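Local coordinates for LbaCas13a H328A (C2c2) (Lachnospiraceae bacterium NK4A179, PDB 5WLH), which binds a pre-crRNA and probably uses it as the guide for cleaving RNA with its paired HEPN nuclease domains, at residues Leu592-Asp597 and Lys618-Leu623; Phe258-Ser263 and Ala275-Phe280; Lys67-Phe72 and Leu101-Met106. One frame throughout, in Å; residues are numbered along the deposited sequence.

The three contacts follow one another along the chain in the order contact 3, contact 2, contact 1, and none touches another. Contacts 1 and 3 lie on opposite sides of the chain's centre, their own centres about 74 Å apart, while contact 2 has its centre about 51 Å from that of contact 1 and 43 Å from that of contact 3. They differ in their relation to the guide RNA. Contact 2 meets its backbone directly. The nearest atom of contact 3 is about 10 Å from the bound RNA, and that of contact 1 about 21 Å from the bound RNA. Contact 1 instead brackets a loop carrying an R-X4-H sequence, the signature of HEPN nucleases.

Contact 1. Residues Leu592-Asp597 and Lys618-Leu623; sequences LTDLKD and KWNKEL
Asp594 and Trp619 meet where helix 588-602 passes the turn that leads into helix 621-632, their side chains crossing obliquely with the carboxylate and indole planes 71° apart. The two oxygens of Asp594 have different neighbours. OD1 lies against the aliphatic start of Trp619, 3.7 Å from its CB, while OD2 accepts a weak, bent hydrogen bond of 3.1 Å from Asn620 N. The carboxylate is turned 82° from the amide plane of Asn620, and that amide is engaged elsewhere: Asn620, at the N-cap, receives Leu623 N on OD1 at 2.9 Å, the donor standing well above the carbonyl plane.

The indole lies against helix 588-602, its side chain also touching Val598 and Ser601. Trp619 CG sits between the backbone N and the carbonyl carbon (chi1 57°), and the six-membered ring ends with CE3 4.0 Å from Asp597 O. Its NE1 is bonded to Gln904 OE1, tying the turn to helix 901-911 as well.

One helical turn beyond Asp594, Asp597 is held between two lysines. Lys596 NZ approaches Asp597 OD1 nearly along the C-O axis at 3.2 Å. Lys618, whose chain bends at chi3 and chi4, crosses the aspartate at about a right angle to bring its NZ within 3.3 Å of Asp597 OD2, a weak salt bridge. Lys596 NZ also donates to Leu530 O.

The segments bracket a loop carrying an R-X4-H sequence, consistent with a HEPN nuclease domain, so the contact joins the helix entering that loop to the one leaving it. With a lysine at each oxygen, Asp597 is likely to stay ionised, and the negative charge of Asp594 would probably be eased by its place beside the N-terminal end of helix 621-632.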
loop_
_atom_site.group_PDB
_atom_site.type_symbol
_atom_site.label_atom_id
_atom_site.label_comp_id
_atom_site.label_asym_id
_atom_site.label_seq_id
_atom_site.Cartn_x
_atom_site.Cartn_y
_atom_site.Cartn_z
ATOM N N LEU A 592 23.202 -14.452 -22.109
ATOM C CA LEU A 592 23.006 -13.516 -21.001
ATOM C C LEU A 592 22.402 -12.203 -21.481
ATOM O O LEU A 592 21.501 -11.643 -20.837
ATOM C CB LEU A 592 24.339 -13.252 -20.304
ATOM C CG LEU A 592 24.308 -12.208 -19.190
ATOM C CD1 LEU A 592 23.366 -12.726 -18.104
ATOM C CD2 LEU A 592 25.702 -11.966 -18.636
ATOM N N THR A 593 22.886 -11.701 -22.618
ATOM C CA THR A 593 22.421 -10.426 -23.143
ATOM C C THR A 593 20.964 -10.505 -23.569
ATOM O O THR A 593 20.199 -9.550 -23.383
ATOM C CB THR A 593 23.316 -9.997 -24.316
ATOM O OG1 THR A 593 24.545 -9.486 -23.798
ATOM C CG2 THR A 593 22.641 -8.916 -25.151
ATOM N N ASP A 594 20.551 -11.644 -24.117
ATOM C CA ASP A 594 19.161 -11.772 -24.526
ATOM C C ASP A 594 18.228 -11.795 -23.318
ATOM O O ASP A 594 17.187 -11.133 -23.323
ATOM C CB ASP A 594 18.985 -13.015 -25.380
ATOM C CG ASP A 594 19.194 -12.726 -26.855
ATOM O OD1 ASP A 594 19.485 -11.561 -27.218
ATOM O OD2 ASP A 594 19.057 -13.663 -27.646
ATOM N N LEU A 595 18.590 -12.538 -22.274
ATOM C CA LEU A 595 17.777 -12.534 -21.059
ATOM C C LEU A 595 17.716 -11.144 -20.434
ATOM O O LEU A 595 16.648 -10.698 -19.990
ATOM C CB LEU A 595 18.339 -13.540 -20.059
ATOM C CG LEU A 595 18.231 -15.002 -20.489
ATOM C CD1 LEU A 595 18.958 -15.837 -19.453
ATOM C CD2 LEU A 595 16.787 -15.457 -20.629
ATOM N N LYS A 596 18.858 -10.454 -20.381
ATOM C CA LYS A 596 18.897 -9.070 -19.930
ATOM C C LYS A 596 17.970 -8.193 -20.761
ATOM O O LYS A 596 17.267 -7.337 -20.218
ATOM C CB LYS A 596 20.335 -8.547 -20.011
ATOM C CG LYS A 596 20.517 -7.099 -19.614
ATOM C CD LYS A 596 21.913 -6.601 -19.989
ATOM C CE LYS A 596 22.066 -6.378 -21.490
ATOM N NZ LYS A 596 21.301 -5.200 -22.015
ATOM N N ASP A 597 17.962 -8.390 -22.085
ATOM C CA ASP A 597 17.094 -7.607 -22.959
ATOM C C ASP A 597 15.617 -7.906 -22.724
ATOM O O ASP A 597 14.780 -7.010 -22.848
ATOM C CB ASP A 597 17.419 -7.885 -24.424
ATOM C CG ASP A 597 18.718 -7.264 -24.865
ATOM O OD1 ASP A 597 19.257 -6.413 -24.126
ATOM O OD2 ASP A 597 19.202 -7.641 -25.958
ATOM N N LYS A 618 13.461 -7.687 -29.512
ATOM C CA LYS A 618 14.722 -7.722 -30.248
ATOM C C LYS A 618 15.550 -8.962 -29.946
ATOM O O LYS A 618 16.449 -9.295 -30.729
ATOM C CB LYS A 618 15.564 -6.485 -29.921
ATOM C CG LYS A 618 16.341 -6.607 -28.610
ATOM C CD LYS A 618 16.888 -5.267 -28.132
ATOM C CE LYS A 618 18.113 -4.843 -28.924
ATOM N NZ LYS A 618 19.386 -5.290 -28.289
ATOM N N TRP A 619 15.286 -9.633 -28.827
ATOM C CA TRP A 619 16.053 -10.802 -28.432
ATOM C C TRP A 619 15.710 -11.986 -29.329
ATOM O O TRP A 619 14.878 -11.909 -30.239
ATOM C CB TRP A 619 15.774 -11.156 -26.970
ATOM C CG TRP A 619 14.319 -11.405 -26.705
ATOM C CD1 TRP A 619 13.658 -12.600 -26.790
ATOM C CD2 TRP A 619 13.342 -10.435 -26.313
ATOM N NE1 TRP A 619 12.325 -12.429 -26.487
ATOM C CE2 TRP A 619 12.107 -11.108 -26.195
ATOM C CE3 TRP A 619 13.389 -9.059 -26.052
ATOM C CZ2 TRP A 619 10.932 -10.458 -25.809
ATOM C CZ3 TRP A 619 12.215 -8.415 -25.678
ATOM C CH2 TRP A 619 11.004 -9.116 -25.562
ATOM N N ASN A 620 16.343 -13.110 -29.032
ATOM C CA ASN A 620 16.100 -14.357 -29.747
ATOM C C ASN A 620 14.796 -14.951 -29.233
ATOM O O ASN A 620 14.778 -15.735 -28.283
ATOM C CB ASN A 620 17.267 -15.311 -29.553
ATOM C CG ASN A 620 17.199 -16.491 -30.477
ATOM O OD1 ASN A 620 16.113 -16.901 -30.886
ATOM N ND2 ASN A 620 18.360 -17.050 -30.815
ATOM N N LYS A 621 13.686 -14.574 -29.871
ATOM C CA LYS A 621 12.384 -15.051 -29.415
ATOM C C LYS A 621 12.267 -16.553 -29.564
ATOM O O LYS A 621 11.593 -17.204 -28.762
ATOM C CB LYS A 621 11.252 -14.371 -30.190
ATOM C CG LYS A 621 11.250 -12.851 -30.118
ATOM C CD LYS A 621 10.091 -12.297 -30.946
ATOM C CE LYS A 621 9.860 -13.134 -32.207
ATOM N NZ LYS A 621 9.628 -12.290 -33.409
ATOM N N GLU A 622 12.909 -17.124 -30.584
ATOM C CA GLU A 622 12.851 -18.570 -30.745
ATOM C C GLU A 622 13.532 -19.271 -29.579
ATOM O O GLU A 622 13.051 -20.300 -29.098
ATOM C CB GLU A 622 13.489 -18.977 -32.077
ATOM C CG GLU A 622 12.668 -18.542 -33.293
ATOM C CD GLU A 622 12.792 -17.054 -33.607
ATOM O OE1 GLU A 622 13.884 -16.476 -33.406
ATOM O OE2 GLU A 622 11.790 -16.459 -34.054
ATOM N N LEU A 623 14.653 -18.722 -29.109
ATOM C CA LEU A 623 15.342 -19.325 -27.973
ATOM C C LEU A 623 14.473 -19.279 -26.719
ATOM O O LEU A 623 14.234 -20.309 -26.078
ATOM C CB LEU A 623 16.676 -18.619 -27.744
ATOM C CG LEU A 623 17.419 -18.921 -26.436
ATOM C CD1 LEU A 623 17.734 -20.409 -26.268
ATOM C CD2 LEU A 623 18.677 -18.068 -26.352
#

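Contact 2. Residues Phe258-Ser263 and Ala275-Phe280. With nucleotides of chain B.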
loop_
_atom_site.group_PDB
_atom_site.type_symbol
_atom_site.label_atom_id
_atom_site.label_comp_id
_atom_site.label_asym_id
_atom_site.label_seq_id
_atom_site.Cartn_x
_atom_site.Cartn_y
_atom_site.Cartn_z
ATOM N N PHE A 258 -8.648 20.027 -19.962
ATOM C CA PHE A 258 -8.758 19.543 -18.590
ATOM C C PHE A 258 -8.335 20.653 -17.631
ATOM O O PHE A 258 -7.346 21.345 -17.872
ATOM C CB PHE A 258 -7.849 18.327 -18.374
ATOM C CG PHE A 258 -8.427 17.018 -18.830
ATOM C CD1 PHE A 258 -9.677 16.595 -18.403
ATOM C CD2 PHE A 258 -7.685 16.183 -19.650
ATOM C CE1 PHE A 258 -10.174 15.365 -18.797
ATOM C CE2 PHE A 258 -8.178 14.962 -20.043
ATOM C CZ PHE A 258 -9.427 14.553 -19.614
ATOM N N ALA A 259 -9.077 20.806 -16.535
ATOM C CA ALA A 259 -8.699 21.735 -15.478
ATOM C C ALA A 259 -9.203 21.184 -14.154
ATOM O O ALA A 259 -10.074 20.305 -14.128
ATOM C CB ALA A 259 -9.270 23.129 -15.718
ATOM N N ILE A 260 -8.673 21.729 -13.047
ATOM C CA ILE A 260 -9.171 21.298 -11.741
ATOM C C ILE A 260 -10.656 21.594 -11.674
ATOM O O ILE A 260 -11.138 22.613 -12.192
ATOM C CB ILE A 260 -8.411 21.970 -10.582
ATOM C CG1 ILE A 260 -8.598 23.501 -10.627
ATOM C CG2 ILE A 260 -6.941 21.521 -10.589
ATOM C CD1 ILE A 260 -8.063 24.243 -9.405
ATOM N N THR A 261 -11.400 20.667 -11.087
ATOM C CA THR A 261 -12.850 20.778 -11.047
ATOM C C THR A 261 -13.270 21.898 -10.113
ATOM O O THR A 261 -12.718 22.041 -9.028
ATOM C CB THR A 261 -13.448 19.472 -10.562
ATOM O OG1 THR A 261 -12.885 18.397 -11.326
ATOM C CG2 THR A 261 -14.954 19.486 -10.729
ATOM N N VAL A 262 -14.257 22.685 -10.538
ATOM C CA VAL A 262 -14.835 23.751 -9.724
ATOM C C VAL A 262 -16.273 23.370 -9.400
ATOM O O VAL A 262 -17.047 23.026 -10.299
ATOM C CB VAL A 262 -14.787 25.113 -10.440
ATOM C CG1 VAL A 262 -15.420 26.193 -9.542
ATOM C CG2 VAL A 262 -13.346 25.495 -10.866
ATOM N N SER A 263 -16.632 23.422 -8.120
ATOM C CA SER A 263 -18.000 23.106 -7.740
ATOM C C SER A 263 -18.972 24.095 -8.378
ATOM O O SER A 263 -18.641 25.260 -8.604
ATOM C CB SER A 263 -18.167 23.152 -6.219
ATOM O OG SER A 263 -19.554 23.131 -5.898
ATOM N N ALA A 275 -15.875 30.644 -6.494
ATOM C CA ALA A 275 -15.126 31.748 -7.090
ATOM C C ALA A 275 -13.674 31.739 -6.633
ATOM O O ALA A 275 -12.764 32.034 -7.423
ATOM C CB ALA A 275 -15.791 33.082 -6.752
ATOM N N GLU A 276 -13.433 31.383 -5.366
ATOM C CA GLU A 276 -12.057 31.254 -4.907
ATOM C C GLU A 276 -11.351 30.140 -5.658
ATOM O O GLU A 276 -10.175 30.268 -6.016
ATOM C CB GLU A 276 -12.026 31.002 -3.402
ATOM C CG GLU A 276 -12.445 32.242 -2.593
ATOM C CD GLU A 276 -12.388 32.015 -1.091
ATOM O OE1 GLU A 276 -11.624 31.129 -0.653
ATOM O OE2 GLU A 276 -13.106 32.727 -0.348
ATOM N N LYS A 277 -12.058 29.030 -5.880
ATOM C CA LYS A 277 -11.485 27.895 -6.597
ATOM C C LYS A 277 -11.156 28.269 -8.039
ATOM O O LYS A 277 -10.075 27.940 -8.555
ATOM C CB LYS A 277 -12.473 26.731 -6.559
ATOM C CG LYS A 277 -11.956 25.454 -7.216
ATOM C CD LYS A 277 -10.750 24.919 -6.489
ATOM C CE LYS A 277 -10.700 23.390 -6.566
ATOM N NZ LYS A 277 -11.794 22.716 -5.806
ATOM N N GLU A 278 -12.080 28.960 -8.706
ATOM C CA GLU A 278 -11.789 29.456 -10.053
ATOM C C GLU A 278 -10.559 30.353 -10.051
ATOM O O GLU A 278 -9.777 30.349 -11.006
ATOM C CB GLU A 278 -12.997 30.206 -10.614
ATOM C CG GLU A 278 -14.191 29.331 -10.990
ATOM C CD GLU A 278 -14.035 28.593 -12.322
ATOM O OE1 GLU A 278 -12.977 28.700 -12.974
ATOM O OE2 GLU A 278 -14.996 27.897 -12.723
ATOM N N ALA A 279 -10.370 31.139 -8.988
ATOM C CA ALA A 279 -9.204 32.006 -8.933
ATOM C C ALA A 279 -7.934 31.181 -8.856
ATOM O O ALA A 279 -6.923 31.523 -9.481
ATOM C CB ALA A 279 -9.279 32.960 -7.734
ATOM N N PHE A 280 -7.974 30.079 -8.104
ATOM C CA PHE A 280 -6.797 29.235 -8.008
ATOM C C PHE A 280 -6.552 28.491 -9.313
ATOM O O PHE A 280 -5.402 28.292 -9.710
ATOM C CB PHE A 280 -6.939 28.241 -6.852
ATOM C CG PHE A 280 -5.725 27.381 -6.679
ATOM C CD1 PHE A 280 -4.557 27.914 -6.162
ATOM C CD2 PHE A 280 -5.725 26.065 -7.106
ATOM C CE1 PHE A 280 -3.419 27.150 -6.028
ATOM C CE2 PHE A 280 -4.578 25.291 -6.976
ATOM C CZ PHE A 280 -3.434 25.825 -6.435
ATOM P P C B 12 -14.376 20.479 -4.067
ATOM O OP1 C B 12 -14.652 21.240 -5.324
ATOM O OP2 C B 12 -13.640 21.073 -2.920
ATOM O "O5'" C B 12 -15.736 19.893 -3.498
ATOM C "C5'" C B 12 -16.691 19.327 -4.375
ATOM C "C4'" C B 12 -17.881 18.832 -3.603
ATOM O "O4'" C B 12 -17.489 17.710 -2.774
ATOM C "C3'" C B 12 -18.464 19.823 -2.600
ATOM O "O3'" C B 12 -19.281 20.829 -3.184
ATOM C "C2'" C B 12 -19.206 18.903 -1.656
ATOM O "O2'" C B 12 -20.384 18.424 -2.278
ATOM C "C1'" C B 12 -18.221 17.747 -1.553
ATOM N N1 C B 12 -17.299 17.970 -0.420
ATOM C C2 C B 12 -17.812 17.657 0.842
ATOM O O2 C B 12 -18.958 17.189 0.942
ATOM N N3 C B 12 -17.038 17.845 1.919
ATOM C C4 C B 12 -15.813 18.354 1.767
ATOM N N4 C B 12 -15.107 18.529 2.889
ATOM C C5 C B 12 -15.249 18.712 0.493
ATOM C C6 C B 12 -16.049 18.520 -0.569
ATOM P P A B 13 -19.398 22.274 -2.490
ATOM O OP1 A B 13 -20.247 23.098 -3.368
ATOM O OP2 A B 13 -18.082 22.799 -2.046
ATOM O "O5'" A B 13 -20.149 21.970 -1.119
ATOM C "C5'" A B 13 -21.450 21.397 -1.107
ATOM C "C4'" A B 13 -21.896 21.128 0.313
ATOM O "O4'" A B 13 -20.996 20.176 0.927
ATOM C "C3'" A B 13 -21.837 22.324 1.241
ATOM O "O3'" A B 13 -22.957 23.179 1.104
ATOM C "C2'" A B 13 -21.717 21.674 2.607
ATOM O "O2'" A B 13 -22.976 21.151 3.011
ATOM C "C1'" A B 13 -20.798 20.503 2.285
ATOM N N9 A B 13 -19.375 20.830 2.483
ATOM C C8 A B 13 -18.398 21.057 1.533
ATOM N N7 A B 13 -17.206 21.283 2.056
ATOM C C5 A B 13 -17.424 21.211 3.429
ATOM C C6 A B 13 -16.570 21.371 4.538
ATOM N N6 A B 13 -15.265 21.639 4.448
ATOM N N1 A B 13 -17.122 21.246 5.760
ATOM C C2 A B 13 -18.429 20.972 5.874
ATOM N N3 A B 13 -19.330 20.787 4.914
ATOM C C4 A B 13 -18.746 20.926 3.703
HETATM O O HOH W 1 -11.920 20.122 -7.157
HETATM O O HOH W 2 -14.576 23.667 -6.041
#
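Val262 and Lys277 bring the two backbones closest, their CA atoms 6.2 Å apart, where the chain leaving strand 258-260 stays extended and passes helix 268-287. The strand is the second of a small antiparallel hairpin with 250-252, and the helix that follows folds back against its exit, a strand-loop-helix unit beside the guide RNA.

Ile260 points its CD1 at the edge of the Phe280 ring, 3.8 Å from CD2 and near the ring plane; the ring is stacked in turn on Phe403. Val262 crosses Glu278 at about a right angle, its CG2 3.5 Å from the carboxylate carbon CD, which the bend at chi2 (-78°) folds back over the valine.

Lys277 runs past Val262 and Ile260 toward the RNA, its CE 4.0 Å from Ile260 CD1. NZ gives a weak bond to Thr261 O, donates to two waters and lies 3.3 Å from OP1 of C12 of chain B. Water 1 lies close to the same carbonyl; water 2 takes a second N-H, that of Ser263, and donates to that OP1. An alanine here would probably leave both waters without this donor, open a gap beside Ile260 CD1 and leave the phosphate of C12 of chain B without its nearby positive charge. Ser263, with OG anti to its backbone N (chi1 167°), touches the RNA directly: OG donates to OP1 of A13 of chain B at 2.6 Å.

Contact 3. Residues Lys67-Phe72 and Leu101-Met106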
loop_
_atom_site.group_PDB
_atom_site.type_symbol
_atom_site.label_atom_id
_atom_site.label_comp_id
_atom_site.label_asym_id
_atom_site.label_seq_id
_atom_site.Cartn_x
_atom_site.Cartn_y
_atom_site.Cartn_z
ATOM N N LYS A 67 -33.522 7.215 18.797
ATOM C CA LYS A 67 -33.986 6.784 20.110
ATOM C C LYS A 67 -32.875 6.204 20.978
ATOM O O LYS A 67 -33.075 6.043 22.188
ATOM C CB LYS A 67 -35.139 5.784 19.960
ATOM C CG LYS A 67 -36.529 6.446 19.940
ATOM C CD LYS A 67 -36.521 7.746 19.128
ATOM C CE LYS A 67 -37.796 8.546 19.280
ATOM N NZ LYS A 67 -37.917 9.554 18.191
ATOM N N LEU A 68 -31.711 5.910 20.409
ATOM C CA LEU A 68 -30.546 5.558 21.207
ATOM C C LEU A 68 -29.702 6.777 21.575
ATOM O O LEU A 68 -28.628 6.619 22.159
ATOM C CB LEU A 68 -29.692 4.528 20.464
ATOM C CG LEU A 68 -30.203 3.083 20.509
ATOM C CD1 LEU A 68 -29.317 2.175 19.665
ATOM C CD2 LEU A 68 -30.287 2.575 21.944
ATOM N N TYR A 69 -30.169 7.983 21.251
ATOM C CA TYR A 69 -29.392 9.193 21.496
ATOM C C TYR A 69 -29.160 9.391 22.990
ATOM O O TYR A 69 -30.106 9.388 23.783
ATOM C CB TYR A 69 -30.118 10.401 20.901
ATOM C CG TYR A 69 -29.330 11.686 20.937
ATOM C CD1 TYR A 69 -29.251 12.443 22.103
ATOM C CD2 TYR A 69 -28.670 12.149 19.807
ATOM C CE1 TYR A 69 -28.532 13.615 22.140
ATOM C CE2 TYR A 69 -27.956 13.328 19.833
ATOM C CZ TYR A 69 -27.886 14.056 21.001
ATOM O OH TYR A 69 -27.167 15.231 21.030
ATOM N N ARG A 70 -27.890 9.550 23.367
ATOM C CA ARG A 70 -27.494 9.863 24.733
ATOM C C ARG A 70 -26.381 10.896 24.710
ATOM O O ARG A 70 -25.507 10.855 23.840
ATOM C CB ARG A 70 -27.017 8.617 25.501
ATOM C CG ARG A 70 -28.047 7.496 25.574
ATOM C CD ARG A 70 -29.048 7.761 26.685
ATOM N NE ARG A 70 -29.963 6.645 26.909
ATOM C CZ ARG A 70 -31.004 6.362 26.131
ATOM N NH1 ARG A 70 -31.253 7.103 25.057
ATOM N NH2 ARG A 70 -31.794 5.331 26.424
ATOM N N ILE A 71 -26.422 11.814 25.681
ATOM C CA ILE A 71 -25.400 12.855 25.786
ATOM C C ILE A 71 -24.021 12.235 25.984
ATOM O O ILE A 71 -23.020 12.719 25.436
ATOM C CB ILE A 71 -25.754 13.824 26.932
ATOM C CG1 ILE A 71 -27.086 14.525 26.652
ATOM C CG2 ILE A 71 -24.635 14.830 27.166
ATOM C CD1 ILE A 71 -27.126 15.253 25.349
ATOM N N PHE A 72 -23.946 11.152 26.754
ATOM C CA PHE A 72 -22.689 10.503 27.102
ATOM C C PHE A 72 -22.621 9.098 26.505
ATOM O O PHE A 72 -23.615 8.366 26.516
ATOM C CB PHE A 72 -22.534 10.428 28.623
ATOM C CG PHE A 72 -22.437 11.777 29.291
ATOM C CD1 PHE A 72 -21.319 12.575 29.106
ATOM C CD2 PHE A 72 -23.458 12.241 30.108
ATOM C CE1 PHE A 72 -21.220 13.822 29.722
ATOM C CE2 PHE A 72 -23.367 13.486 30.728
ATOM C CZ PHE A 72 -22.246 14.274 30.533
ATOM N N LEU A 101 -31.576 11.366 31.544
ATOM C CA LEU A 101 -31.552 12.264 30.388
ATOM C C LEU A 101 -31.661 11.423 29.119
ATOM O O LEU A 101 -30.687 11.151 28.413
ATOM C CB LEU A 101 -30.296 13.124 30.397
ATOM C CG LEU A 101 -30.307 14.312 29.439
ATOM C CD1 LEU A 101 -31.503 15.216 29.701
ATOM C CD2 LEU A 101 -29.014 15.095 29.556
ATOM N N VAL A 102 -32.888 11.003 28.834
ATOM C CA VAL A 102 -33.213 10.219 27.650
ATOM C C VAL A 102 -34.122 11.087 26.793
ATOM O O VAL A 102 -35.329 11.193 27.049
ATOM C CB VAL A 102 -33.875 8.888 28.013
ATOM C CG1 VAL A 102 -34.198 8.092 26.751
ATOM C CG2 VAL A 102 -32.967 8.111 28.936
ATOM N N LEU A 103 -33.534 11.718 25.773
ATOM C CA LEU A 103 -34.258 12.712 24.989
ATOM C C LEU A 103 -35.475 12.113 24.303
ATOM O O LEU A 103 -36.510 12.775 24.178
ATOM C CB LEU A 103 -33.324 13.337 23.954
ATOM C CG LEU A 103 -32.719 14.692 24.300
ATOM C CD1 LEU A 103 -32.334 15.415 23.024
ATOM C CD2 LEU A 103 -33.703 15.520 25.122
ATOM N N SER A 104 -35.363 10.866 23.836
ATOM C CA SER A 104 -36.480 10.235 23.138
ATOM C C SER A 104 -37.689 10.106 24.050
ATOM O O SER A 104 -38.826 10.311 23.613
ATOM C CB SER A 104 -36.069 8.863 22.601
ATOM O OG SER A 104 -35.490 8.068 23.622
ATOM N N ASP A 105 -37.463 9.773 25.324
ATOM C CA ASP A 105 -38.569 9.708 26.273
ATOM C C ASP A 105 -39.113 11.098 26.583
ATOM O O ASP A 105 -40.332 11.300 26.616
ATOM C CB ASP A 105 -38.122 9.007 27.557
ATOM C CG ASP A 105 -37.697 7.569 27.319
ATOM O OD1 ASP A 105 -38.041 7.012 26.255
ATOM O OD2 ASP A 105 -37.011 6.994 28.191
ATOM N N MET A 106 -38.227 12.074 26.796
ATOM C CA MET A 106 -38.677 13.406 27.195
ATOM C C MET A 106 -39.503 14.074 26.103
ATOM O O MET A 106 -40.501 14.747 26.388
ATOM C CB MET A 106 -37.471 14.274 27.553
ATOM C CG MET A 106 -36.729 13.822 28.790
ATOM S SD MET A 106 -35.042 14.452 28.791
ATOM C CE MET A 106 -35.354 16.220 28.820
HETATM O O HOH W 3 -38.561 11.612 20.831
HETATM O O HOH W 4 -30.620 11.501 25.578
HETATM O O HOH W 5 -32.932 9.411 23.398
HETATM O O HOH W 6 -28.002 11.226 27.973
#
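Val102 lies over one face of the Arg70 guanidinium, its CG1 3.2 Å above the plane and displaced toward the rim, nearest NH1. Within that plane NH1 donates to Tyr69 O at 2.9 Å, coming from 53° above the carbonyl plane, and NE is bonded to Asn96 O; two bonds thus fix the rotation of the flat group under the valine. The Tyr69 ring has water 4 in plane at its edge and Leu103 CD1 obliquely beside it, 4.3 Å from CE1. Phe230 meets this ring edge-to-face, and Tyr69 OH is bonded to Asp229 OD2. Ile71 CG2 sits over the centre of one face of Phe72.

The two segments run in roughly opposite directions, 153° apart, and the loop 67-72 lies along the N-terminal start of helix 103-107, with Val102 as N-cap, in what is probably the N-terminal domain of Cas13a. Water joins the two backbones here. Water 4 takes the first-turn N-H of Leu103 and donates to both Tyr69 O and Leu101 O, while water 5 carries Ser104 N to Tyr69 O, a carbonyl therefore gripped by three donors. Water 6 accepts from Ile71 N and donates to Leu101 O, its oxygen 2.7 Å from that atom.

Ile71 CG1 packs 3.5 Å from Leu101 CD2, and at the other end the bend at chi2 (40°) keeps Lys67 CD 3.7 Å from Ser104 CB.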